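Local coordinates for protein GphF Dehydratase 1 (Archangium violaceum, PDB 6MBH) that is a dehydratase domain of the gephyronic acid polyketide synthase, probably dehydrating carrier-bound polyketide intermediates, here as a variant that has lost its olefin isomerase activity, at residues A[181-186]-A[240-245]. Numbering follows the deposited sequence.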
ATOM      1  N   GLY A 181      10.907  -1.464 -12.582  1.00 19.80           N
ATOM      2  CA  GLY A 181      11.686  -1.454 -11.353  1.00 20.61           C
ATOM      3  C   GLY A 181      11.916  -2.886 -10.869  1.00 24.64           C
ATOM      4  O   GLY A 181      11.204  -3.825 -11.260  1.00 26.86           O
ATOM      5  N   HIS A 182      12.968  -3.080 -10.081  1.00 19.53           N
ATOM      6  CA  HIS A 182      13.234  -4.347  -9.405  1.00 18.70           C
ATOM      7  C   HIS A 182      13.196  -4.019  -7.919  1.00 18.03           C
ATOM      8  O   HIS A 182      13.890  -3.092  -7.487  1.00 18.80           O
ATOM      9  CB  HIS A 182      14.621  -4.845  -9.791  1.00 21.07           C
ATOM     10  CG  HIS A 182      15.028  -6.093  -9.074  1.00 22.80           C
ATOM     11  ND1 HIS A 182      16.343  -6.496  -8.971  1.00 27.21           N
ATOM     12  CD2 HIS A 182      14.289  -7.042  -8.458  1.00 20.86           C
ATOM     13  CE1 HIS A 182      16.398  -7.621  -8.264  1.00 28.35           C
ATOM     14  NE2 HIS A 182      15.162  -7.994  -7.978  1.00 24.18           N
ATOM     15  N   VAL A 183      12.280  -4.637  -7.190  1.00 17.06           N
ATOM     16  CA  VAL A 183      12.032  -4.363  -5.780  1.00 18.77           C
ATOM     17  C   VAL A 183      12.327  -5.648  -5.007  1.00 19.33           C
ATOM     18  O   VAL A 183      11.877  -6.720  -5.412  1.00 20.36           O
ATOM     19  CB  VAL A 183      10.575  -3.912  -5.599  1.00 22.54           C
ATOM     20  CG1 VAL A 183      10.204  -4.017  -4.128  1.00 24.52           C
ATOM     21  CG2 VAL A 183      10.448  -2.442  -6.123  1.00 22.38           C
ATOM     22  N   CYS A 184      13.141  -5.568  -3.946  1.00 19.58           N
ATOM     23  CA  CYS A 184      13.458  -6.752  -3.148  1.00 21.59           C
ATOM     24  C   CYS A 184      13.430  -6.386  -1.660  1.00 23.29           C
ATOM     25  O   CYS A 184      14.078  -5.411  -1.265  1.00 24.55           O
ATOM     26  CB  CYS A 184      14.847  -7.263  -3.507  1.00 23.86           C
ATOM     27  SG  CYS A 184      15.260  -8.909  -2.850  1.00 34.29           S
ATOM     28  N   LEU A 185      12.700  -7.159  -0.833  1.00 20.64           N
ATOM     29  CA  LEU A 185      12.816  -6.994   0.612  1.00 22.44           C
ATOM     30  C   LEU A 185      14.004  -7.760   1.177  1.00 23.47           C
ATOM     31  O   LEU A 185      14.359  -8.843   0.728  1.00 28.58           O
ATOM     32  CB  LEU A 185      11.548  -7.481   1.311  1.00 21.98           C
ATOM     33  CG  LEU A 185      10.251  -6.863   0.783  1.00 20.85           C
ATOM     34  CD1 LEU A 185       9.124  -7.617   1.504  1.00 19.69           C
ATOM     35  CD2 LEU A 185      10.185  -5.354   1.102  1.00 24.03           C
ATOM     36  N   GLN A 186      14.553  -7.230   2.258  1.00 29.97           N
ATOM     37  CA  GLN A 186      15.526  -7.983   3.027  1.00 36.95           C
ATOM     38  C   GLN A 186      15.169  -7.793   4.496  1.00 29.54           C
ATOM     39  O   GLN A 186      14.155  -7.192   4.827  1.00 27.54           O
ATOM     40  CB  GLN A 186      16.977  -7.551   2.707  1.00 44.88           C
ATOM     41  CG  GLN A 186      17.616  -8.154   1.404  1.00 48.44           C
ATOM     42  CD  GLN A 186      19.145  -8.089   1.466  1.00 56.86           C
ATOM     43  OE1 GLN A 186      19.689  -7.312   2.243  1.00 61.38           O
ATOM     44  NE2 GLN A 186      19.832  -8.926   0.694  1.00 55.34           N
ATOM     45  N   ARG A 240       8.186 -11.572  -1.754  1.00 21.19           N
ATOM     46  CA  ARG A 240       9.184 -10.666  -1.180  1.00 23.07           C
ATOM     47  C   ARG A 240      10.077 -10.031  -2.222  1.00 23.91           C
ATOM     48  O   ARG A 240      10.941  -9.207  -1.852  1.00 21.30           O
ATOM     49  CB  ARG A 240      10.062 -11.375  -0.138  1.00 24.16           C
ATOM     50  CG  ARG A 240      10.883 -12.473  -0.711  1.00 27.00           C
ATOM     51  CD  ARG A 240      11.807 -13.193   0.333  1.00 31.27           C
ATOM     52  NE  ARG A 240      11.026 -14.026   1.253  1.00 31.07           N
ATOM     53  CZ  ARG A 240      11.520 -14.632   2.334  1.00 35.79           C
ATOM     54  NH1 ARG A 240      12.819 -14.503   2.675  1.00 34.01           N
ATOM     55  NH2 ARG A 240      10.711 -15.358   3.111  1.00 38.15           N
ATOM     56  N   GLU A 241       9.862 -10.331  -3.513  1.00 22.47           N
ATOM     57  CA  GLU A 241      10.735  -9.792  -4.553  1.00 21.46           C
ATOM     58  C   GLU A 241       9.921  -9.785  -5.839  1.00 20.85           C
ATOM     59  O   GLU A 241       9.317 -10.816  -6.183  1.00 21.34           O
ATOM     60  CB  GLU A 241      12.022 -10.637  -4.715  1.00 21.65           C
ATOM     61  CG  GLU A 241      13.051  -9.999  -5.685  1.00 24.99           C
ATOM     62  CD  GLU A 241      14.371 -10.753  -5.835  1.00 32.05           C
ATOM     63  OE1 GLU A 241      14.469 -11.910  -5.341  1.00 32.17           O
ATOM     64  OE2 GLU A 241      15.306 -10.191  -6.492  1.00 30.99           O
ATOM     65  N   VAL A 242       9.880  -8.635  -6.526  1.00 22.04           N
ATOM     66  CA  VAL A 242       9.146  -8.518  -7.786  1.00 18.73           C
ATOM     67  C   VAL A 242       9.932  -7.651  -8.776  1.00 20.02           C
ATOM     68  O   VAL A 242      10.770  -6.812  -8.391  1.00 19.83           O
ATOM     69  CB  VAL A 242       7.721  -7.912  -7.613  1.00 17.16           C
ATOM     70  CG1 VAL A 242       6.803  -8.821  -6.746  1.00 17.47           C
ATOM     71  CG2 VAL A 242       7.764  -6.473  -6.967  1.00 18.20           C
ATOM     72  N   ARG A 243       9.517  -7.741 -10.047  1.00 17.99           N
ATOM     73  CA  ARG A 243       9.823  -6.727 -11.036  1.00 18.60           C
ATOM     74  C   ARG A 243       8.510  -6.057 -11.387  1.00 23.23           C
ATOM     75  O   ARG A 243       7.497  -6.736 -11.541  1.00 24.20           O
ATOM     76  CB  ARG A 243      10.491  -7.316 -12.298  1.00 23.07           C
ATOM     77  CG  ARG A 243      11.925  -7.801 -11.996  1.00 24.90           C
ATOM     78  CD  ARG A 243      12.731  -8.149 -13.295  1.00 30.32           C
ATOM     79  NE  ARG A 243      13.886  -8.988 -12.968  1.00 35.92           N
ATOM     80  CZ  ARG A 243      15.104  -8.518 -12.691  1.00 39.27           C
ATOM     81  NH1 ARG A 243      15.341  -7.215 -12.708  1.00 37.25           N
ATOM     82  NH2 ARG A 243      16.091  -9.357 -12.398  1.00 43.61           N
ATOM     83  N   VAL A 244       8.501  -4.728 -11.402  1.00 18.68           N
ATOM     84  CA  VAL A 244       7.252  -3.981 -11.543  1.00 18.23           C
ATOM     85  C   VAL A 244       7.294  -3.130 -12.805  1.00 21.51           C
ATOM     86  O   VAL A 244       8.284  -2.438 -13.080  1.00 23.25           O
ATOM     87  CB  VAL A 244       6.977  -3.117 -10.288  1.00 20.67           C
ATOM     88  CG1 VAL A 244       8.165  -2.232  -9.935  1.00 24.05           C
ATOM     89  CG2 VAL A 244       5.720  -2.269 -10.481  1.00 21.90           C
ATOM     90  N   HIS A 245       6.221  -3.167 -13.567  1.00 19.66           N
ATOM     91  CA  HIS A 245       6.061  -2.341 -14.751  1.00 19.51           C
ATOM     92  C   HIS A 245       5.085  -1.247 -14.367  1.00 20.69           C
ATOM     93  O   HIS A 245       4.010  -1.529 -13.812  1.00 20.36           O
ATOM     94  CB  HIS A 245       5.474  -3.140 -15.929  1.00 20.71           C
ATOM     95  CG  HIS A 245       5.279  -2.306 -17.157  1.00 26.81           C
ATOM     96  ND1 HIS A 245       4.267  -2.542 -18.070  1.00 40.56           N
ATOM     97  CD2 HIS A 245       6.029  -1.304 -17.679  1.00 35.74           C
ATOM     98  CE1 HIS A 245       4.376  -1.676 -19.071  1.00 42.51           C
ATOM     99  NE2 HIS A 245       5.428  -0.909 -18.855  1.00 38.14           N
TER
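H182 and E241 meet across two neighbouring antiparallel strands of the second hotdog-family half of this dehydratase, a worked example of how one sheet presents two different surfaces. G181–V244 and V183–V242 are hydrogen-bonded pairs; H182–R243 and C184–E241 are non-hydrogen-bonded pairs whose side chains share the polar face. Beyond the strand end, L185 N still donates to R240 O at 2.9 Å, nearly straight at 177°.

H182 can be followed outward. Its CB lies 3.8 Å from R243 NH1, and the ring then turns one face to that nitrogen, with CG and ND1 at similar range; guanidinium and imidazole are inclined by 33°, not stacked flat. CD2, on the ring edge, lies 3.5 Å from V242 O, in the ring plane. At the tip, NE2 donates to E241 OE2 at 2.7 Å, and the carboxylate, nearly coplanar with the ring, accepts through its anti lone pair. Beside NE2, CE1 comes within 3.3 Å of E241 OE2 too. With CG of E241 anti to the backbone N (chi1 -173°) and the chain extended beyond it, the carboxylate is carried out along this face to the ring. A leucine in place of H182 would probably leave E241 OE2 without this donor and take the flat surface from under R243 NH1.

On the other face V183 CB rests against V242 CG2, 4.0 Å apart, and both valines touch L202 of helix 200-214, the helix that packs on this apolar side. Back on the polar face, C184 SG sits over a face of the same carboxylate, 3.6 Å from E241 CD.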